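Local coordinates for protein DyP (Bjerkandera adusta, PDB 3VXJ) that probably acts as a heme-dependent dye-decolorizing peroxidase, and is seen here with bound 2,6-dimethoxyphenol, at residues F291-T296 / T301-G306; Q133-I138 / I146-A151; I394-P399 / V416-I421. All coordinates share one frame; numbering follows the deposited sequence.

Contact 1: F291-T296 / T301-G306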
loop_
_atom_site.group_PDB
_atom_site.type_symbol
_atom_site.label_atom_id
_atom_site.label_comp_id
_atom_site.label_asym_id
_atom_site.label_seq_id
_atom_site.Cartn_x
_atom_site.Cartn_y
_atom_site.Cartn_z
ATOM N N PHE A 291 -2.607 19.872 -4.510
ATOM C CA PHE A 291 -4.017 19.994 -4.865
ATOM C C PHE A 291 -4.809 19.411 -3.712
ATOM O O PHE A 291 -4.278 18.609 -2.926
ATOM C CB PHE A 291 -4.341 19.235 -6.163
ATOM C CG PHE A 291 -4.150 17.739 -6.060
ATOM C CD1 PHE A 291 -5.218 16.898 -5.736
ATOM C CD2 PHE A 291 -2.894 17.176 -6.241
ATOM C CE1 PHE A 291 -5.035 15.518 -5.619
ATOM C CE2 PHE A 291 -2.702 15.789 -6.123
ATOM C CZ PHE A 291 -3.780 14.971 -5.813
ATOM N N ASP A 292 -6.075 19.791 -3.603
ATOM C CA ASP A 292 -6.888 19.317 -2.485
ATOM C C ASP A 292 -8.364 19.092 -2.820
ATOM O O ASP A 292 -9.161 18.884 -1.917
ATOM C CB ASP A 292 -6.747 20.245 -1.265
ATOM C CG ASP A 292 -7.223 21.670 -1.539
ATOM O OD1 ASP A 292 -7.755 21.939 -2.637
ATOM O OD2 ASP A 292 -7.064 22.528 -0.642
ATOM N N TYR A 293 -8.706 19.136 -4.110
ATOM C CA TYR A 293 -10.090 19.042 -4.615
ATOM C C TYR A 293 -10.958 20.264 -4.300
ATOM O O TYR A 293 -12.137 20.267 -4.642
ATOM C CB TYR A 293 -10.809 17.722 -4.211
ATOM C CG TYR A 293 -9.966 16.493 -4.440
ATOM C CD1 TYR A 293 -9.538 16.162 -5.723
ATOM C CD2 TYR A 293 -9.575 15.670 -3.376
ATOM C CE1 TYR A 293 -8.740 15.057 -5.944
ATOM C CE2 TYR A 293 -8.774 14.553 -3.588
ATOM C CZ TYR A 293 -8.363 14.259 -4.882
ATOM O OH TYR A 293 -7.554 13.175 -5.144
ATOM N N SER A 294 -10.390 21.311 -3.688
ATOM C CA SER A 294 -11.187 22.504 -3.352
ATOM C C SER A 294 -11.742 23.206 -4.589
ATOM O O SER A 294 -12.718 23.950 -4.494
ATOM C CB SER A 294 -10.408 23.496 -2.487
ATOM O OG SER A 294 -9.331 24.049 -3.199
ATOM N N ASP A 295 -11.140 22.941 -5.748
ATOM C CA ASP A 295 -11.630 23.472 -7.019
ATOM C C ASP A 295 -12.654 22.564 -7.722
ATOM O O ASP A 295 -13.031 22.829 -8.867
ATOM C CB ASP A 295 -10.447 23.750 -7.960
ATOM C CG ASP A 295 -9.709 22.477 -8.393
ATOM O OD1 ASP A 295 -10.080 21.375 -7.939
ATOM O OD2 ASP A 295 -8.752 22.592 -9.197
ATOM N N THR A 296 -13.064 21.482 -7.060
ATOM C CA THR A 296 -13.954 20.499 -7.671
ATOM C C THR A 296 -14.780 19.746 -6.613
ATOM O O THR A 296 -15.076 18.555 -6.749
ATOM C CB THR A 296 -13.164 19.537 -8.638
ATOM O OG1 THR A 296 -14.075 18.736 -9.406
ATOM C CG2 THR A 296 -12.169 18.647 -7.885
ATOM N N THR A 301 -16.041 17.546 -13.288
ATOM C CA THR A 301 -15.235 17.784 -14.485
ATOM C C THR A 301 -13.741 17.603 -14.246
ATOM O O THR A 301 -13.063 16.918 -15.013
ATOM C CB THR A 301 -15.498 19.148 -15.098
ATOM O OG1 THR A 301 -16.846 19.155 -15.565
ATOM C CG2 THR A 301 -14.546 19.407 -16.286
ATOM N N ARG A 302 -13.227 18.197 -13.179
ATOM C CA ARG A 302 -11.789 18.097 -12.945
ATOM C C ARG A 302 -11.365 16.730 -12.406
ATOM O O ARG A 302 -10.281 16.263 -12.720
ATOM C CB ARG A 302 -11.306 19.228 -12.039
ATOM C CG ARG A 302 -11.501 20.605 -12.658
ATOM C CD ARG A 302 -10.850 21.719 -11.845
ATOM N NE ARG A 302 -9.402 21.734 -12.021
ATOM C CZ ARG A 302 -8.757 22.373 -12.994
ATOM N NH1 ARG A 302 -9.418 23.056 -13.909
ATOM N NH2 ARG A 302 -7.433 22.312 -13.063
ATOM N N CYS A 303 -12.205 16.107 -11.584
ATOM C CA CYS A 303 -11.905 14.784 -11.010
ATOM C C CYS A 303 -13.201 14.114 -10.577
ATOM O O CYS A 303 -14.003 14.745 -9.884
ATOM C CB CYS A 303 -10.978 14.923 -9.790
ATOM S SG CYS A 303 -10.354 13.358 -9.138
ATOM N N PRO A 304 -13.409 12.827 -10.949
ATOM C CA PRO A 304 -14.581 12.136 -10.385
ATOM C C PRO A 304 -14.540 12.067 -8.861
ATOM O O PRO A 304 -13.456 12.052 -8.265
ATOM C CB PRO A 304 -14.489 10.720 -10.978
ATOM C CG PRO A 304 -13.591 10.871 -12.201
ATOM C CD PRO A 304 -12.599 11.927 -11.800
ATOM N N PHE A 305 -15.712 12.010 -8.242
ATOM C CA PHE A 305 -15.779 11.866 -6.789
ATOM C C PHE A 305 -15.204 10.531 -6.324
ATOM O O PHE A 305 -14.678 10.442 -5.213
ATOM C CB PHE A 305 -17.215 12.000 -6.274
ATOM C CG PHE A 305 -17.867 13.322 -6.588
ATOM C CD1 PHE A 305 -17.203 14.529 -6.365
ATOM C CD2 PHE A 305 -19.180 13.360 -7.065
ATOM C CE1 PHE A 305 -17.822 15.750 -6.648
ATOM C CE2 PHE A 305 -19.795 14.573 -7.357
ATOM C CZ PHE A 305 -19.116 15.765 -7.138
ATOM N N GLY A 306 -15.294 9.510 -7.180
ATOM C CA GLY A 306 -14.931 8.134 -6.833
ATOM C C GLY A 306 -13.600 7.613 -7.373
ATOM O O GLY A 306 -13.336 6.414 -7.275
HETATM O O HOH W 1 -14.967 20.016 -11.668
#

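Contact 2: Q133-I138 / I146-A151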
loop_
_atom_site.group_PDB
_atom_site.type_symbol
_atom_site.label_atom_id
_atom_site.label_comp_id
_atom_site.label_asym_id
_atom_site.label_seq_id
_atom_site.Cartn_x
_atom_site.Cartn_y
_atom_site.Cartn_z
ATOM N N GLN A 133 20.613 -14.499 -1.243
ATOM C CA GLN A 133 21.688 -14.505 -0.254
ATOM C C GLN A 133 21.158 -14.157 1.136
ATOM O O GLN A 133 21.494 -14.822 2.117
ATOM C CB GLN A 133 22.813 -13.553 -0.656
ATOM C CG GLN A 133 23.570 -13.993 -1.904
ATOM C CD GLN A 133 24.654 -13.019 -2.307
ATOM O OE1 GLN A 133 25.260 -12.356 -1.462
ATOM N NE2 GLN A 133 24.908 -12.934 -3.603
ATOM N N PHE A 134 20.289 -13.151 1.215
ATOM C CA PHE A 134 19.748 -12.738 2.507
ATOM C C PHE A 134 18.679 -13.674 3.057
ATOM O O PHE A 134 18.534 -13.788 4.280
ATOM C CB PHE A 134 19.297 -11.275 2.462
ATOM C CG PHE A 134 20.439 -10.311 2.597
ATOM C CD1 PHE A 134 21.296 -10.068 1.520
ATOM C CD2 PHE A 134 20.696 -9.680 3.816
ATOM C CE1 PHE A 134 22.380 -9.198 1.643
ATOM C CE2 PHE A 134 21.783 -8.799 3.951
ATOM C CZ PHE A 134 22.620 -8.561 2.864
ATOM N N THR A 135 17.978 -14.376 2.168
ATOM C CA THR A 135 17.053 -15.439 2.580
ATOM C C THR A 135 17.848 -16.624 3.148
ATOM O O THR A 135 17.504 -17.174 4.201
ATOM C CB THR A 135 16.168 -15.895 1.404
ATOM O OG1 THR A 135 15.403 -14.783 0.926
ATOM C CG2 THR A 135 15.196 -16.983 1.839
ATOM N N ASP A 136 18.934 -16.998 2.472
ATOM C CA ASP A 136 19.801 -18.063 2.967
ATOM C C ASP A 136 20.417 -17.697 4.325
ATOM O O ASP A 136 20.611 -18.567 5.177
ATOM C CB ASP A 136 20.901 -18.380 1.953
ATOM C CG ASP A 136 20.377 -19.090 0.712
ATOM O OD1 ASP A 136 19.194 -19.503 0.668
ATOM O OD2 ASP A 136 21.172 -19.240 -0.236
ATOM N N ASP A 137 20.719 -16.413 4.521
ATOM C CA ASP A 137 21.242 -15.913 5.794
ATOM C C ASP A 137 20.209 -16.079 6.911
ATOM O O ASP A 137 20.551 -16.473 8.025
ATOM C CB ASP A 137 21.679 -14.449 5.647
ATOM C CG ASP A 137 22.176 -13.847 6.945
ATOM O OD1 ASP A 137 23.230 -14.288 7.452
ATOM O OD2 ASP A 137 21.541 -12.901 7.444
ATOM N N ILE A 138 18.942 -15.811 6.602
ATOM C CA ILE A 138 17.865 -16.108 7.551
ATOM C C ILE A 138 17.810 -17.610 7.868
ATOM O O ILE A 138 17.743 -17.996 9.032
ATOM C CB ILE A 138 16.498 -15.598 7.046
ATOM C CG1 ILE A 138 16.491 -14.068 7.073
ATOM C CG2 ILE A 138 15.345 -16.185 7.893
ATOM C CD1 ILE A 138 15.373 -13.426 6.293
ATOM N N ILE A 146 12.358 -21.874 12.758
ATOM C CA ILE A 146 11.256 -21.408 11.914
ATOM C C ILE A 146 11.008 -22.347 10.740
ATOM O O ILE A 146 11.877 -23.140 10.355
ATOM C CB ILE A 146 11.477 -19.968 11.350
ATOM C CG1 ILE A 146 12.638 -19.926 10.345
ATOM C CG2 ILE A 146 11.629 -18.944 12.484
ATOM C CD1 ILE A 146 12.840 -18.571 9.680
ATOM N N THR A 147 9.798 -22.256 10.193
ATOM C CA THR A 147 9.486 -22.833 8.892
ATOM C C THR A 147 9.054 -21.682 7.998
ATOM O O THR A 147 8.178 -20.885 8.358
ATOM C CB THR A 147 8.369 -23.894 8.972
ATOM O OG1 THR A 147 8.828 -25.006 9.750
ATOM C CG2 THR A 147 7.983 -24.399 7.583
ATOM N N GLN A 148 9.690 -21.579 6.842
ATOM C CA GLN A 148 9.324 -20.586 5.854
ATOM C C GLN A 148 8.158 -21.156 5.049
ATOM O O GLN A 148 8.325 -22.113 4.283
ATOM C CB GLN A 148 10.537 -20.240 4.988
ATOM C CG GLN A 148 11.657 -19.570 5.801
ATOM C CD GLN A 148 12.976 -19.457 5.064
ATOM O OE1 GLN A 148 13.017 -19.158 3.870
ATOM N NE2 GLN A 148 14.070 -19.682 5.785
ATOM N N VAL A 149 6.970 -20.599 5.272
ATOM C CA VAL A 149 5.728 -21.148 4.714
ATOM C C VAL A 149 5.396 -20.595 3.329
ATOM O O VAL A 149 4.637 -21.213 2.569
ATOM C CB VAL A 149 4.523 -20.990 5.692
ATOM C CG1 VAL A 149 4.772 -21.789 6.973
ATOM C CG2 VAL A 149 4.246 -19.518 6.025
ATOM N N GLN A 150 5.963 -19.432 3.008
ATOM C CA GLN A 150 5.780 -18.809 1.697
ATOM C C GLN A 150 6.735 -17.643 1.551
ATOM O O GLN A 150 6.992 -16.921 2.514
ATOM C CB GLN A 150 4.338 -18.310 1.540
ATOM C CG GLN A 150 4.030 -17.526 0.262
ATOM C CD GLN A 150 4.001 -18.399 -0.968
ATOM O OE1 GLN A 150 5.045 -18.793 -1.488
ATOM N NE2 GLN A 150 2.803 -18.703 -1.452
ATOM N N ALA A 151 7.261 -17.463 0.349
ATOM C CA ALA A 151 7.977 -16.246 0.005
ATOM C C ALA A 151 7.286 -15.617 -1.192
ATOM O O ALA A 151 7.022 -16.297 -2.186
ATOM C CB ALA A 151 9.424 -16.547 -0.302
#

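Contact 3: I394-P399 / V416-I421. With HEM (protoporphyrin IX containing Fe), chain B.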
loop_
_atom_site.group_PDB
_atom_site.type_symbol
_atom_site.label_atom_id
_atom_site.label_comp_id
_atom_site.label_asym_id
_atom_site.label_seq_id
_atom_site.Cartn_x
_atom_site.Cartn_y
_atom_site.Cartn_z
ATOM N N ILE A 394 -10.010 -0.584 -6.463
ATOM C CA ILE A 394 -10.050 -1.555 -5.353
ATOM C C ILE A 394 -11.359 -1.608 -4.561
ATOM O O ILE A 394 -11.456 -2.355 -3.603
ATOM C CB ILE A 394 -8.794 -1.494 -4.404
ATOM C CG1 ILE A 394 -8.442 -0.065 -3.998
ATOM C CG2 ILE A 394 -7.593 -2.194 -5.054
ATOM C CD1 ILE A 394 -9.332 0.502 -2.908
ATOM N N GLY A 395 -12.376 -0.849 -4.958
ATOM C CA GLY A 395 -13.683 -0.957 -4.300
ATOM C C GLY A 395 -14.285 -2.337 -4.517
ATOM O O GLY A 395 -14.219 -2.888 -5.621
ATOM N N GLN A 396 -14.891 -2.914 -3.482
ATOM C CA GLN A 396 -15.333 -4.315 -3.592
ATOM C C GLN A 396 -16.834 -4.613 -3.549
ATOM O O GLN A 396 -17.260 -5.746 -3.810
ATOM C CB GLN A 396 -14.525 -5.212 -2.661
ATOM C CG GLN A 396 -13.094 -5.344 -3.158
ATOM C CD GLN A 396 -12.345 -6.464 -2.504
ATOM O OE1 GLN A 396 -11.852 -7.366 -3.183
ATOM N NE2 GLN A 396 -12.244 -6.422 -1.183
ATOM N N THR A 397 -17.621 -3.599 -3.237
ATOM C CA THR A 397 -19.072 -3.696 -3.167
ATOM C C THR A 397 -19.652 -3.988 -4.548
ATOM O O THR A 397 -19.211 -3.402 -5.546
ATOM C CB THR A 397 -19.604 -2.347 -2.683
ATOM O OG1 THR A 397 -18.919 -1.971 -1.480
ATOM C CG2 THR A 397 -21.105 -2.369 -2.452
ATOM N N THR A 398 -20.649 -4.871 -4.600
ATOM C CA THR A 398 -21.340 -5.166 -5.853
ATOM C C THR A 398 -22.767 -4.621 -5.829
ATOM O O THR A 398 -23.441 -4.702 -4.799
ATOM C CB THR A 398 -21.368 -6.673 -6.158
ATOM O OG1 THR A 398 -22.035 -7.361 -5.099
ATOM C CG2 THR A 398 -19.955 -7.227 -6.312
ATOM N N PRO A 399 -23.235 -4.059 -6.962
ATOM C CA PRO A 399 -22.494 -3.917 -8.216
ATOM C C PRO A 399 -21.391 -2.863 -8.116
ATOM O O PRO A 399 -21.529 -1.893 -7.363
ATOM C CB PRO A 399 -23.572 -3.459 -9.206
ATOM C CG PRO A 399 -24.559 -2.743 -8.364
ATOM C CD PRO A 399 -24.609 -3.535 -7.086
ATOM N N VAL A 416 -17.869 -1.601 -13.480
ATOM C CA VAL A 416 -16.482 -1.910 -13.792
ATOM C C VAL A 416 -16.148 -3.324 -13.302
ATOM O O VAL A 416 -16.325 -3.624 -12.122
ATOM C CB VAL A 416 -15.551 -0.858 -13.143
ATOM C CG1 VAL A 416 -14.099 -1.114 -13.515
ATOM C CG2 VAL A 416 -15.964 0.558 -13.562
ATOM N N PRO A 417 -15.675 -4.206 -14.205
ATOM C CA PRO A 417 -15.201 -5.514 -13.735
ATOM C C PRO A 417 -14.082 -5.338 -12.711
ATOM O O PRO A 417 -13.322 -4.369 -12.795
ATOM C CB PRO A 417 -14.627 -6.158 -15.003
ATOM C CG PRO A 417 -15.289 -5.466 -16.132
ATOM C CD PRO A 417 -15.512 -4.054 -15.661
ATOM N N LEU A 418 -13.963 -6.263 -11.763
ATOM C CA LEU A 418 -12.866 -6.194 -10.802
ATOM C C LEU A 418 -11.559 -6.620 -11.472
ATOM O O LEU A 418 -11.452 -7.732 -11.995
ATOM C CB LEU A 418 -13.161 -7.055 -9.570
ATOM C CG LEU A 418 -12.214 -6.927 -8.363
ATOM C CD1 LEU A 418 -12.085 -5.504 -7.814
ATOM C CD2 LEU A 418 -12.636 -7.889 -7.246
ATOM N N PHE A 419 -10.574 -5.723 -11.473
ATOM C CA PHE A 419 -9.275 -5.995 -12.090
ATOM C C PHE A 419 -8.180 -6.272 -11.059
ATOM O O PHE A 419 -7.020 -6.522 -11.424
ATOM C CB PHE A 419 -8.835 -4.824 -12.970
ATOM C CG PHE A 419 -9.833 -4.426 -14.013
ATOM C CD1 PHE A 419 -10.207 -5.317 -15.013
ATOM C CD2 PHE A 419 -10.370 -3.151 -14.014
ATOM C CE1 PHE A 419 -11.133 -4.943 -15.995
ATOM C CE2 PHE A 419 -11.298 -2.765 -14.993
ATOM C CZ PHE A 419 -11.674 -3.662 -15.975
ATOM N N VAL A 420 -8.554 -6.207 -9.785
ATOM C CA VAL A 420 -7.632 -6.388 -8.671
ATOM C C VAL A 420 -8.227 -7.456 -7.765
ATOM O O VAL A 420 -9.299 -7.268 -7.196
ATOM C CB VAL A 420 -7.425 -5.075 -7.875
ATOM C CG1 VAL A 420 -6.531 -5.321 -6.667
ATOM C CG2 VAL A 420 -6.822 -3.983 -8.771
ATOM N N ILE A 421 -7.540 -8.586 -7.651
ATOM C CA ILE A 421 -8.069 -9.744 -6.948
ATOM C C ILE A 421 -7.244 -10.007 -5.688
ATOM O O ILE A 421 -6.055 -10.315 -5.792
ATOM C CB ILE A 421 -8.003 -11.007 -7.836
ATOM C CG1 ILE A 421 -8.616 -10.753 -9.225
ATOM C CG2 ILE A 421 -8.666 -12.198 -7.144
ATOM C CD1 ILE A 421 -10.114 -10.466 -9.235
HETATM C CHA HEM B . -2.394 6.081 -4.322
HETATM C CHB HEM B . -2.347 2.219 -7.229
HETATM C CHC HEM B . -4.472 -0.446 -3.798
HETATM C CHD HEM B . -4.499 3.391 -0.857
HETATM C C1A HEM B . -2.228 5.279 -5.417
HETATM C C2A HEM B . -1.698 5.702 -6.694
HETATM C C3A HEM B . -1.697 4.627 -7.502
HETATM C C4A HEM B . -2.194 3.499 -6.748
HETATM C CMA HEM B . -1.224 4.556 -8.967
HETATM C CAA HEM B . -1.294 7.152 -7.042
HETATM C CBA HEM B . 0.155 7.523 -6.717
HETATM C CGA HEM B . 0.431 7.690 -5.241
HETATM O O1A HEM B . -0.032 8.669 -4.617
HETATM O O2A HEM B . 1.165 6.829 -4.682
HETATM C C1B HEM B . -2.904 1.152 -6.553
HETATM C C2B HEM B . -3.066 -0.188 -7.075
HETATM C C3B HEM B . -3.653 -0.932 -6.119
HETATM C C4B HEM B . -3.860 -0.075 -4.970
HETATM C CMB HEM B . -2.640 -0.619 -8.496
HETATM C CAB HEM B . -4.028 -2.428 -6.157
HETATM C CBB HEM B . -3.416 -3.294 -6.969
HETATM C C1C HEM B . -4.704 0.376 -2.724
HETATM C C2C HEM B . -5.404 0.005 -1.510
HETATM C C3C HEM B . -5.426 1.074 -0.699
HETATM C C4C HEM B . -4.732 2.144 -1.382
HETATM C CMC HEM B . -5.989 -1.395 -1.242
HETATM C CAC HEM B . -6.038 1.212 0.720
HETATM C CBC HEM B . -7.186 0.608 1.056
HETATM C C1D HEM B . -3.878 4.431 -1.500
HETATM C C2D HEM B . -3.563 5.687 -0.866
HETATM C C3D HEM B . -2.928 6.519 -1.935
HETATM C C4D HEM B . -2.906 5.691 -3.115
HETATM C CMD HEM B . -3.819 6.145 0.580
HETATM C CAD HEM B . -2.442 7.963 -1.744
HETATM C CBD HEM B . -3.659 8.874 -1.874
HETATM C CGD HEM B . -3.297 10.318 -1.656
HETATM O O1D HEM B . -3.661 11.152 -2.529
HETATM O O2D HEM B . -2.660 10.644 -0.629
HETATM N NA HEM B . -2.539 3.945 -5.497
HETATM N NB HEM B . -3.432 1.202 -5.269
HETATM N NC HEM B . -4.344 1.699 -2.621
HETATM N ND HEM B . -3.447 4.449 -2.825
HETATM FE FE HEM B . -3.506 2.834 -4.080
HETATM O O HOH W 2 -9.967 -5.928 -4.924
HETATM O O HOH W 3 -1.674 2.385 -3.437
#

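Contact 1: F291-T296 / T301-G306
Asp-295 and Arg-302 join the two arms of this loop through a salt bridge, with Asp-295 OD2 at 3.0 Å from Arg-302 NE. The side chains cross at about a right angle and their carboxylate and guanidinium planes are inclined by 56°, which rules out a flat two-pronged pairing. A bend at chi3 of Arg-302 (76°) turns NE to the carboxylate, while NH2 is engaged by Asp-271 O. Deeper in, Cys-303 SG lies 4.0 Å from Tyr-293 CE1, an oblique sulfur-aromatic contact with SG 58° off the ring normal. Water 1 bridges a side chain to a backbone: it donates to Thr-296 OG1 at 2.7 Å and accepts from Arg-302 N, and OG1 is also hydrogen-bonded to Asp-299 O. Thr-296 O, hydrogen-bonded to Arg-310 NH2, also approaches the edge of the Phe-305 ring, 3.9 Å from CE1. A type I beta turn, closed by Thr-296 N donating to Tyr-293 O at 2.9 Å, sets Asp-295 and Thr-296 facing the second arm. Further out, Phe-291 and Asp-292 touch bound 2,6-dimethoxyphenol. The loop runs from helix 279-282 to helix 308-312, where Tyr-293, Cys-303 and Phe-305 all pack on Arg-310.

Contact 2: Q133-I138 / I146-A151
Ile-138 and Thr-135 of helix 128-142 face Ile-146 and Gln-148 of strand 146-155 in a helix-on-sheet packing of the ferredoxin-like fold, as expected for the dimeric alpha+beta barrel family. The antiparallel sheet has strand order 2-3-1-4, with 146-155 at one margin. The local axes run roughly antiparallel (142°); at 11.4 Å apart they are bridged by side chains.

The apolar part is a methyl-to-methyl meeting: Ile-138 CG2 lies 3.9 Å from Ile-146 CD1, the two side chains crossing at about a right angle. Ile-146 reaches over because its CG1 stands between the backbone N and the carbonyl carbon (chi1 67°) and CD1 continues the chain extended. Ile-138 also packs on Phe-121 and Ile-123 of strand 119-125, and Ile-146 on Phe-37 of helix 34-48, which brings both into one layer between sheet and helices.

The polar part involves the extended arm of Gln-148. Its NE2 is hydrogen-bonded to Ser-139 OG, one residue past Ile-138, tying the strand to the helix. Thr-135 OG1 is turned to Leu-131 O and Arg-25 NH1, and its methyl is left to meet the amide: Thr-135 CG2 touches Gln-148 OE1 at 3.7 Å.

Contact 3: I394-P399 / V416-I421
Ile-394 and Val-420 meet at the flat porphyrin of heme b, the first over one face and the second at a peripheral vinyl group, Val-420 CG1 being 3.7 Å from HEM CBB. This pocket wall joins a loop to the start of strand 420-430, a marginal strand of an antiparallel sheet that recalls a ferredoxin-like fold. CG1 of Ile-394 lies between its backbone N and carbonyl carbon (chi1 47°), which puts it over the ring, 3.9 Å from HEM C2C on the face of the axial ligand His-308, leaving CG2 for Val-420 and the vinyl. On the other face water 3 binds the iron, its oxygen 2.0 Å from HEM FE. The Phe-419 ring has Pro-417 O over its centre, 3.3 Å above the plane.

Ile-394 and Val-420 lie side by side, pointing the same way, and Ile-394 CG2 is shared, at 3.7 Å from Val-420 CG1 and equally near HEM CAB. Cutting Ile-394 back to an alanine here would probably open a gap over the porphyrin face, on the His-308 side, with Val-420 CG1 and the vinyl group losing their common packing partner.

Behind this apolar wall, Leu-418 CD1 lies against Gly-395 O at 4.0 Å, a carbonyl hydrogen-bonded to Arg-400 NH2. Gln-396 NE2 is hydrogen-bonded to Asp-103 OD1 and Leu-101 O. Water 2 then spans the segments, donating to Gln-396 OE1 at 2.9 Å and to Val-420 O at 2.7 Å.

How the contacts relate
No two of the contacts share a helix or strand. Contacts 1 and 3 lie in the ligand-binding part, their centres about 22 Å apart; contact 3 is buried, while contact 1 is buried at Tyr-293 and Cys-303 but carries its salt bridge toward the solvent. Helix 308-312 stands near both, carrying Arg-310 against contact 1 and His-308 beside Ile-394. Contact 2 is partly buried and about 45 Å from contact 1, centre to centre, on the opposite side of the chain's centre. Contacts 2 and 3 use equivalent marginal strands of two sheets with the same 2-3-1-4 order. Chemistry follows place: contact 1 uses charge, sulfur and water, contact 2 pairs one methyl meeting with a glutamine arm, contact 3 packs on heme.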